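Local coordinates for protein hypothetical sensory transduction histidine kinase (Methanosarcina mazei, PDB 3LI9) that forms the extracellular sensor domain of a membrane-bound protein that probably acts as a histidine kinase, using ATP to phosphorylate a protein histidine, at residues A[190-195]-A[264-269]; A[235-240]-A[250-255]; A[74-79]-A[104-109]. All blocks are in the same frame, centred on the assembly; numbering follows the deposited sequence.

Contact 1 of 3, residues A[190-195]-A[264-269]; sequences YAFMVS and VLVVPK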
loop_
_atom_site.group_PDB
_atom_site.type_symbol
_atom_site.label_atom_id
_atom_site.label_comp_id
_atom_site.label_asym_id
_atom_site.label_seq_id
_atom_site.Cartn_x
_atom_site.Cartn_y
_atom_site.Cartn_z
ATOM N N TYR A 190 -23.374 -0.090 -1.238
ATOM C CA TYR A 190 -22.152 0.536 -1.814
ATOM C C TYR A 190 -20.966 -0.198 -1.206
ATOM O O TYR A 190 -21.131 -1.210 -0.516
ATOM C CB TYR A 190 -22.105 2.014 -1.446
ATOM C CG TYR A 190 -22.075 2.312 0.061
ATOM C CD1 TYR A 190 -20.873 2.548 0.745
ATOM C CD2 TYR A 190 -23.293 2.407 0.831
ATOM C CE1 TYR A 190 -20.842 2.842 2.106
ATOM C CE2 TYR A 190 -23.252 2.689 2.214
ATOM C CZ TYR A 190 -22.036 2.911 2.822
ATOM O OH TYR A 190 -21.988 3.192 4.154
ATOM N N ALA A 191 -19.746 0.287 -1.501
ATOM C CA ALA A 191 -18.571 -0.502 -1.122
ATOM C C ALA A 191 -17.485 0.502 -0.814
ATOM O O ALA A 191 -17.513 1.650 -1.316
ATOM C CB ALA A 191 -18.102 -1.307 -2.349
ATOM N N PHE A 192 -16.523 0.088 -0.006
ATOM C CA PHE A 192 -15.283 0.914 0.168
ATOM C C PHE A 192 -14.125 -0.016 0.589
ATOM O O PHE A 192 -14.345 -1.148 0.955
ATOM C CB PHE A 192 -15.476 2.037 1.234
ATOM C CG PHE A 192 -15.884 1.538 2.578
ATOM C CD1 PHE A 192 -14.934 1.100 3.525
ATOM C CD2 PHE A 192 -17.210 1.558 2.923
ATOM C CE1 PHE A 192 -15.363 0.629 4.845
ATOM C CE2 PHE A 192 -17.614 1.113 4.208
ATOM C CZ PHE A 192 -16.718 0.658 5.133
HETATM N N MSE A 193 -12.889 0.447 0.487
HETATM C CA MSE A 193 -11.756 -0.373 0.897
HETATM C C MSE A 193 -11.130 0.266 2.111
HETATM O O MSE A 193 -11.156 1.499 2.246
HETATM C CB MSE A 193 -10.679 -0.446 -0.222
HETATM C CG MSE A 193 -11.118 -1.290 -1.289
HETATM SE SE MSE A 193 -10.096 -3.027 -1.075
HETATM C CE MSE A 193 -8.721 -2.133 -1.912
ATOM N N VAL A 194 -10.558 -0.555 2.992
ATOM C CA VAL A 194 -9.782 -0.048 4.129
ATOM C C VAL A 194 -8.410 -0.692 4.196
ATOM O O VAL A 194 -8.213 -1.799 3.643
ATOM C CB VAL A 194 -10.506 -0.207 5.519
ATOM C CG1 VAL A 194 -11.892 0.564 5.489
ATOM C CG2 VAL A 194 -10.755 -1.680 5.840
ATOM N N SER A 195 -7.507 -0.044 4.905
ATOM C CA SER A 195 -6.192 -0.638 5.112
ATOM C C SER A 195 -6.271 -1.693 6.288
ATOM O O SER A 195 -7.344 -1.903 6.891
ATOM C CB SER A 195 -5.192 0.453 5.484
ATOM O OG SER A 195 -5.512 0.916 6.798
ATOM N N VAL A 264 -14.951 -3.880 1.716
ATOM C CA VAL A 264 -16.182 -3.878 2.528
ATOM C C VAL A 264 -17.378 -3.537 1.654
ATOM O O VAL A 264 -17.386 -2.546 0.889
ATOM C CB VAL A 264 -16.068 -2.861 3.696
ATOM C CG1 VAL A 264 -17.308 -2.969 4.610
ATOM C CG2 VAL A 264 -14.828 -3.094 4.492
ATOM N N LEU A 265 -18.406 -4.365 1.718
ATOM C CA LEU A 265 -19.649 -4.053 1.045
ATOM C C LEU A 265 -20.683 -3.723 2.126
ATOM O O LEU A 265 -20.787 -4.468 3.143
ATOM C CB LEU A 265 -20.222 -5.292 0.332
ATOM C CG LEU A 265 -19.933 -5.676 -1.074
ATOM C CD1 LEU A 265 -20.784 -6.936 -1.417
ATOM C CD2 LEU A 265 -20.145 -4.530 -2.056
ATOM N N VAL A 266 -21.420 -2.635 1.919
ATOM C CA VAL A 266 -22.397 -2.211 2.935
ATOM C C VAL A 266 -23.784 -2.349 2.271
ATOM O O VAL A 266 -24.037 -1.767 1.226
ATOM C CB VAL A 266 -22.177 -0.754 3.388
ATOM C CG1 VAL A 266 -23.282 -0.283 4.343
ATOM C CG2 VAL A 266 -20.802 -0.583 4.069
ATOM N N VAL A 267 -24.631 -3.208 2.846
ATOM C CA VAL A 267 -25.877 -3.573 2.206
ATOM C C VAL A 267 -27.015 -3.402 3.237
ATOM O O VAL A 267 -26.939 -3.983 4.324
ATOM C CB VAL A 267 -25.905 -5.069 1.896
ATOM C CG1 VAL A 267 -27.151 -5.383 1.148
ATOM C CG2 VAL A 267 -24.715 -5.520 1.027
ATOM N N PRO A 268 -28.033 -2.653 2.860
ATOM C CA PRO A 268 -29.222 -2.478 3.691
ATOM C C PRO A 268 -29.943 -3.827 3.742
ATOM O O PRO A 268 -30.292 -4.385 2.684
ATOM C CB PRO A 268 -30.044 -1.469 2.904
ATOM C CG PRO A 268 -29.080 -0.789 2.013
ATOM C CD PRO A 268 -28.128 -1.879 1.619
ATOM N N LYS A 269 -30.123 -4.357 4.941
ATOM C CA LYS A 269 -30.651 -5.690 5.095
ATOM C C LYS A 269 -32.005 -5.845 4.446
ATOM O O LYS A 269 -32.276 -6.857 3.774
ATOM C CB LYS A 269 -30.753 -6.043 6.568
ATOM C CG LYS A 269 -31.302 -7.465 6.834
ATOM C CD LYS A 269 -30.993 -7.853 8.308
ATOM C CE LYS A 269 -31.281 -9.343 8.585
ATOM N NZ LYS A 269 -30.946 -9.752 10.028
#
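Tyr-190 and Val-266 stand side by side across two antiparallel strands, with Phe-192 and Val-264 as the next pair on the same face. Both pairs are of the hydrogen-bonded kind, so four backbone bonds join the strands. The straightest runs from Val-266 N to Tyr-190 O, 2.8 Å long with 177° at the hydrogen.

The tight, buried part lies round Phe-192. Its CG sits between the backbone N and the carbonyl carbon (chi1 57°), and from there the ring lies beside Val-264, the two side chains pointing the same way. Val-264 CB makes a CH-pi contact with one face of that ring, 4.0 Å from its centroid. Val-264 CG1 reaches the ring at CZ (3.7 Å), and Val-266 CG2 comes in obliquely at Phe-192 CE2, 3.6 Å away. Tyr-190 CE1 closes up on the ring edge, in its plane.

Tyr-190 repeats the pattern just as closely, but at the partly exposed end of the contact. Val-266 CB lies over one face of its ring, 3.9 Å from the centroid, and Val-266 CG1 approaches CE2. An alanine here would probably leave that side of Val-266 without its aromatic cover and open a gap beside the edge of Phe-192.

The other face of the sheet carries a lighter contact. Ala-191 and Leu-265 form a non-hydrogen-bonded pair whose side chains meet at Ala-191 CB and Leu-265 CD2, 3.8 Å apart, and Leu-265 goes on to touch Met-21 of the long helix 13-48. Strand 190-194 is the outermost strand on this side of the four-stranded antiparallel sheet, and the contact fastens it to the last strand, 261-268, in the 1-4-3-2 strand order of this PDC-fold lobe.

Contact 2 of 3, residues A[235-240]-A[250-255]; sequences GGHVEI and IMFYEP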
loop_
_atom_site.group_PDB
_atom_site.type_symbol
_atom_site.label_atom_id
_atom_site.label_comp_id
_atom_site.label_asym_id
_atom_site.label_seq_id
_atom_site.Cartn_x
_atom_site.Cartn_y
_atom_site.Cartn_z
ATOM N N GLY A 235 -12.207 -12.449 7.256
ATOM C CA GLY A 235 -13.426 -12.078 6.525
ATOM C C GLY A 235 -14.634 -12.337 7.436
ATOM O O GLY A 235 -14.579 -13.200 8.316
ATOM N N GLY A 236 -15.712 -11.660 7.184
ATOM C CA GLY A 236 -16.870 -11.853 8.096
ATOM C C GLY A 236 -17.908 -10.845 7.775
ATOM O O GLY A 236 -17.883 -10.164 6.756
ATOM N N HIS A 237 -18.972 -10.802 8.575
ATOM C CA HIS A 237 -19.932 -9.727 8.359
ATOM C C HIS A 237 -20.513 -9.325 9.734
ATOM O O HIS A 237 -20.474 -10.097 10.704
ATOM C CB HIS A 237 -21.030 -10.016 7.354
ATOM C CG HIS A 237 -21.806 -11.272 7.621
ATOM N ND1 HIS A 237 -22.964 -11.310 8.397
ATOM C CD2 HIS A 237 -21.586 -12.534 7.200
ATOM C CE1 HIS A 237 -23.421 -12.554 8.431
ATOM N NE2 HIS A 237 -22.605 -13.318 7.709
ATOM N N VAL A 238 -20.877 -8.064 9.857
ATOM C CA VAL A 238 -21.559 -7.577 11.102
ATOM C C VAL A 238 -22.873 -6.944 10.728
ATOM O O VAL A 238 -23.025 -6.415 9.647
ATOM C CB VAL A 238 -20.718 -6.583 11.922
ATOM C CG1 VAL A 238 -19.556 -7.284 12.550
ATOM C CG2 VAL A 238 -20.319 -5.316 11.041
ATOM N N GLU A 239 -23.877 -6.976 11.639
ATOM C CA GLU A 239 -25.169 -6.355 11.380
ATOM C C GLU A 239 -25.344 -5.190 12.330
ATOM O O GLU A 239 -25.070 -5.334 13.497
ATOM C CB GLU A 239 -26.288 -7.331 11.676
ATOM C CG GLU A 239 -26.069 -8.594 10.880
ATOM C CD GLU A 239 -27.355 -9.310 10.511
ATOM O OE1 GLU A 239 -28.446 -8.791 10.842
ATOM O OE2 GLU A 239 -27.249 -10.389 9.873
ATOM N N ILE A 240 -25.732 -4.051 11.795
ATOM C CA ILE A 240 -25.719 -2.803 12.602
ATOM C C ILE A 240 -27.072 -2.140 12.541
ATOM O O ILE A 240 -27.532 -1.798 11.485
ATOM C CB ILE A 240 -24.707 -1.817 12.047
ATOM C CG1 ILE A 240 -23.348 -2.524 11.810
ATOM C CG2 ILE A 240 -24.567 -0.590 12.952
ATOM C CD1 ILE A 240 -22.267 -1.603 11.200
ATOM N N ILE A 250 -25.845 -4.430 6.782
ATOM C CA ILE A 250 -24.877 -5.450 7.071
ATOM C C ILE A 250 -23.598 -5.002 6.375
ATOM O O ILE A 250 -23.687 -4.585 5.225
ATOM C CB ILE A 250 -25.312 -6.757 6.426
ATOM C CG1 ILE A 250 -26.695 -7.166 6.989
ATOM C CG2 ILE A 250 -24.349 -7.890 6.830
ATOM C CD1 ILE A 250 -27.390 -8.060 6.062
HETATM N N MSE A 251 -22.478 -5.094 7.073
HETATM C CA MSE A 251 -21.184 -4.753 6.445
HETATM C C MSE A 251 -20.505 -6.118 6.256
HETATM O O MSE A 251 -20.161 -6.794 7.270
HETATM C CB MSE A 251 -20.489 -3.785 7.384
HETATM C CG MSE A 251 -19.034 -3.834 7.456
HETATM SE SE MSE A 251 -18.388 -2.370 8.596
HETATM C CE MSE A 251 -19.699 -1.155 8.191
ATOM N N PHE A 252 -20.228 -6.459 4.988
ATOM C CA PHE A 252 -19.495 -7.656 4.640
ATOM C C PHE A 252 -18.043 -7.261 4.357
ATOM O O PHE A 252 -17.817 -6.284 3.601
ATOM C CB PHE A 252 -20.020 -8.293 3.412
ATOM C CG PHE A 252 -21.455 -8.759 3.514
ATOM C CD1 PHE A 252 -21.711 -10.087 3.843
ATOM C CD2 PHE A 252 -22.482 -7.881 3.196
ATOM C CE1 PHE A 252 -23.095 -10.526 3.900
ATOM C CE2 PHE A 252 -23.827 -8.300 3.214
ATOM C CZ PHE A 252 -24.110 -9.602 3.591
ATOM N N TYR A 253 -17.105 -7.891 5.039
ATOM C CA TYR A 253 -15.703 -7.470 4.812
ATOM C C TYR A 253 -14.905 -8.723 4.452
ATOM O O TYR A 253 -15.068 -9.801 5.070
ATOM C CB TYR A 253 -15.091 -6.754 5.987
ATOM C CG TYR A 253 -15.334 -7.440 7.340
ATOM C CD1 TYR A 253 -14.425 -8.349 7.855
ATOM C CD2 TYR A 253 -16.553 -7.220 8.019
ATOM C CE1 TYR A 253 -14.681 -8.983 9.101
ATOM C CE2 TYR A 253 -16.823 -7.873 9.231
ATOM C CZ TYR A 253 -15.924 -8.713 9.761
ATOM O OH TYR A 253 -16.278 -9.344 10.971
ATOM N N GLU A 254 -14.005 -8.591 3.463
ATOM C CA GLU A 254 -13.202 -9.771 3.036
ATOM C C GLU A 254 -11.792 -9.289 2.802
ATOM O O GLU A 254 -11.554 -8.205 2.265
ATOM C CB GLU A 254 -13.760 -10.393 1.750
ATOM C CG GLU A 254 -15.078 -11.165 1.959
ATOM C CD GLU A 254 -14.861 -12.409 2.780
ATOM O OE1 GLU A 254 -13.740 -12.901 2.942
ATOM O OE2 GLU A 254 -15.884 -12.890 3.287
ATOM N N PRO A 255 -10.793 -10.057 3.292
ATOM C CA PRO A 255 -9.426 -9.600 3.259
ATOM C C PRO A 255 -8.808 -9.569 1.884
ATOM O O PRO A 255 -9.072 -10.440 1.046
ATOM C CB PRO A 255 -8.684 -10.614 4.142
ATOM C CG PRO A 255 -9.531 -11.831 4.103
ATOM C CD PRO A 255 -10.962 -11.335 4.035
HETATM O O HOH W 1 -18.030 -11.375 4.165
HETATM O O HOH W 2 -18.286 -10.504 12.406
#
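The backbone of Gly-236 passes over one face of the Tyr-253 ring in a beta hairpin, strands 236-241 and 248-256, at one edge of the four-stranded sheet. Gly-236 with Tyr-253 and Val-238 with Met-251 are hydrogen-bonded pairs, two backbone bonds each. The glycine is the hollow and the tyrosine the bump. Tyr-253 CG takes the position between its own N and carbonyl carbon (chi1 46°). The ring beyond lies over Gly-236, whose CA makes a CH-pi contact 4.0 Å from the centroid. A beta carbon on Gly-236 would come within 2.8 Å of Tyr-253 OH. Gly-235 is hemmed in too, its CA 3.6 Å from Pro-255 CD with the carboxylate of Glu-254 alongside.

On the face of Gly-236 and Tyr-253, Val-238 CG2 rests on Met-251 CB (4.0 Å), and Ile-240 CD1 meets the methyl CE of the same selenomethionine. On the opposite face, His-237 wedges in beside Phe-252: its CB sits 3.6 Å from Phe-252 CD1, and the two rings are inclined at 45°. Ile-250 CG2 lies beside His-237 CB, over one face of the Phe-252 ring. The carboxylate of Glu-239, beside Ile-250, reaches beyond the hairpin to Tyr-15 and Lys-269.

Tyr-253 OH is hydrogen-bonded to Asp-229 of helix 221-231, and one water donates to both Tyr-253 OH (2.7 Å) and His-237 O (2.8 Å).

Contact 3 of 3, residues A[74-79]-A[104-109]; sequences GVYLGY and VPYCNK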
loop_
_atom_site.group_PDB
_atom_site.type_symbol
_atom_site.label_atom_id
_atom_site.label_comp_id
_atom_site.label_asym_id
_atom_site.label_seq_id
_atom_site.Cartn_x
_atom_site.Cartn_y
_atom_site.Cartn_z
ATOM N N GLY A 74 6.836 6.271 -7.817
ATOM C CA GLY A 74 8.196 6.315 -7.382
ATOM C C GLY A 74 8.778 4.908 -7.428
ATOM O O GLY A 74 8.094 3.912 -7.201
ATOM N N VAL A 75 10.069 4.848 -7.690
ATOM C CA VAL A 75 10.820 3.590 -7.581
ATOM C C VAL A 75 12.168 4.000 -6.968
ATOM O O VAL A 75 12.761 5.034 -7.307
ATOM C CB VAL A 75 11.113 2.941 -8.977
ATOM C CG1 VAL A 75 11.935 1.573 -8.849
ATOM C CG2 VAL A 75 9.812 2.669 -9.725
ATOM N N TYR A 76 12.620 3.170 -6.015
ATOM C CA TYR A 76 13.788 3.610 -5.261
ATOM C C TYR A 76 14.642 2.469 -4.753
ATOM O O TYR A 76 14.184 1.326 -4.612
ATOM C CB TYR A 76 13.388 4.558 -4.142
ATOM C CG TYR A 76 12.298 4.023 -3.210
ATOM C CD1 TYR A 76 12.639 3.262 -2.119
ATOM C CD2 TYR A 76 10.929 4.192 -3.529
ATOM C CE1 TYR A 76 11.644 2.734 -1.241
ATOM C CE2 TYR A 76 9.956 3.678 -2.703
ATOM C CZ TYR A 76 10.313 2.965 -1.572
ATOM O OH TYR A 76 9.297 2.500 -0.780
ATOM N N LEU A 77 15.896 2.825 -4.379
ATOM C CA LEU A 77 16.783 1.882 -3.725
ATOM C C LEU A 77 17.352 2.676 -2.516
ATOM O O LEU A 77 17.529 3.931 -2.598
ATOM C CB LEU A 77 17.969 1.585 -4.664
ATOM C CG LEU A 77 17.545 0.820 -5.931
ATOM C CD1 LEU A 77 18.761 0.804 -6.909
ATOM C CD2 LEU A 77 17.122 -0.607 -5.596
ATOM N N GLY A 78 17.571 1.990 -1.388
ATOM C CA GLY A 78 18.219 2.696 -0.268
ATOM C C GLY A 78 19.195 1.670 0.345
ATOM O O GLY A 78 18.803 0.587 0.659
ATOM N N TYR A 79 20.483 2.025 0.448
ATOM C CA TYR A 79 21.510 1.099 0.957
ATOM C C TYR A 79 22.107 1.554 2.308
ATOM O O TYR A 79 22.118 2.732 2.645
ATOM C CB TYR A 79 22.630 1.022 -0.023
ATOM C CG TYR A 79 22.302 0.147 -1.228
ATOM C CD1 TYR A 79 21.524 0.632 -2.284
ATOM C CD2 TYR A 79 22.789 -1.186 -1.297
ATOM C CE1 TYR A 79 21.253 -0.216 -3.399
ATOM C CE2 TYR A 79 22.509 -2.014 -2.414
ATOM C CZ TYR A 79 21.736 -1.501 -3.421
ATOM O OH TYR A 79 21.534 -2.299 -4.570
ATOM N N VAL A 104 20.928 6.178 -2.109
ATOM C CA VAL A 104 19.532 6.275 -1.662
ATOM C C VAL A 104 18.651 6.975 -2.728
ATOM O O VAL A 104 17.868 7.881 -2.405
ATOM C CB VAL A 104 19.419 6.980 -0.273
ATOM C CG1 VAL A 104 19.915 5.995 0.888
ATOM C CG2 VAL A 104 20.162 8.327 -0.271
ATOM N N PRO A 105 18.785 6.568 -3.994
ATOM C CA PRO A 105 18.063 7.328 -5.053
ATOM C C PRO A 105 16.532 7.085 -5.020
ATOM O O PRO A 105 16.085 5.926 -5.020
ATOM C CB PRO A 105 18.710 6.834 -6.348
ATOM C CG PRO A 105 19.090 5.323 -6.007
ATOM C CD PRO A 105 19.552 5.424 -4.533
ATOM N N TYR A 106 15.761 8.182 -5.049
ATOM C CA TYR A 106 14.278 8.098 -5.084
ATOM C C TYR A 106 13.876 8.688 -6.428
ATOM O O TYR A 106 13.893 9.919 -6.608
ATOM C CB TYR A 106 13.685 8.899 -3.912
ATOM C CG TYR A 106 12.170 8.949 -3.921
ATOM C CD1 TYR A 106 11.447 7.797 -4.054
ATOM C CD2 TYR A 106 11.481 10.157 -3.752
ATOM C CE1 TYR A 106 9.997 7.810 -4.024
ATOM C CE2 TYR A 106 10.091 10.171 -3.734
ATOM C CZ TYR A 106 9.373 8.985 -3.827
ATOM O OH TYR A 106 8.004 8.977 -3.858
ATOM N N CYS A 107 13.589 7.823 -7.400
ATOM C CA CYS A 107 13.229 8.258 -8.759
ATOM C C CYS A 107 11.707 8.369 -8.769
ATOM O O CYS A 107 11.023 7.390 -8.512
ATOM C CB CYS A 107 13.752 7.223 -9.746
ATOM S SG CYS A 107 13.250 7.705 -11.429
ATOM N N ASN A 108 11.198 9.577 -8.997
ATOM C CA ASN A 108 9.740 9.804 -8.844
ATOM C C ASN A 108 9.177 10.837 -9.766
ATOM O O ASN A 108 9.905 11.656 -10.315
ATOM C CB ASN A 108 9.431 10.194 -7.378
ATOM C CG ASN A 108 9.959 11.581 -7.039
ATOM O OD1 ASN A 108 11.162 11.779 -6.619
ATOM N ND2 ASN A 108 9.144 12.553 -7.280
ATOM N N LYS A 109 7.871 10.804 -9.906
ATOM C CA LYS A 109 7.158 11.900 -10.570
ATOM C C LYS A 109 6.109 12.578 -9.690
ATOM O O LYS A 109 5.062 13.068 -10.209
ATOM C CB LYS A 109 6.589 11.379 -11.909
ATOM C CG LYS A 109 5.726 10.242 -11.775
ATOM C CD LYS A 109 5.197 9.738 -13.185
ATOM C CE LYS A 109 6.259 9.121 -14.033
ATOM N NZ LYS A 109 5.527 8.330 -15.126
#
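The antiparallel sheet of the N-terminal lobe of this PDC-fold domain contains this buried pairing of strand 74-79 with strand 105-108, in which Tyr-76 and Tyr-106 meet on one face and Val-75 and Cys-107 lie on the other. Val-75 and Cys-107 make the hydrogen-bonded pair; the bond from Val-75 N to Cys-107 O is 2.8 Å long, and the return bond from Cys-107 N to Val-75 O is 2.9 Å. Beyond it the ladder thins, because Pro-105 has no N-H. Leu-77 N still donates to Pro-105 O at 3.2 Å, but nothing comes back from the proline nitrogen. Leu-77 O is instead approached by carbon, with Val-104 CA and Pro-105 CD both at 3.2 Å from it.

The tyrosines cross obliquely. Tyr-76 CD2 comes to the edge of the Tyr-106 ring, near its plane, 3.7 Å from CD1, and the two ring planes are inclined at 64°. Tyr-106 CG is anti to the backbone N (chi1 176°), beside the carbonyl carbon. Further out on that ring, Tyr-106 CE1 comes to 4.1 Å from Gly-74 CA. Gly-74 has to stay bare at that point: a beta carbon there would run into CE1.

As in other double-Cache sensors, this face of the lobe probably borders the ligand pocket. Tyr-76 OH is hydrogen-bonded to Asp-154 and weakly to a bound bis-tris molecule, probably from the crystallisation liquor, while Tyr-106 OH bonds to Asp-170.

The reverse face is apolar and packed under helices. Val-75 and Cys-107 both touch Ile-62 of helix 55-67, and Leu-77 lies against Leu-43 and Met-47 of helix 13-48. Across the strands Leu-77 CB meets Pro-105 CG at 4.1 Å.

How the contacts relate
From the N terminus, the long helix 13-48 runs along both lobes and touches residues of all three contacts. Contact 3 closes first, joining strands 74-79 and 105-108 across an intervening stretch with neither helix nor strand. The chain then completes that lobe's sheet and passes into the second lobe, where strand 190-194 opens contact 1. Before this loop closes at 264-269, the hairpin of contact 2 forms inside it, so contact 2 nests within contact 1. The two share one sheet, strands 248-256 and 261-268 being neighbours. Contact 3 is in series with both and lies across the chain's centre, about 35 Å from contact 1 between centres.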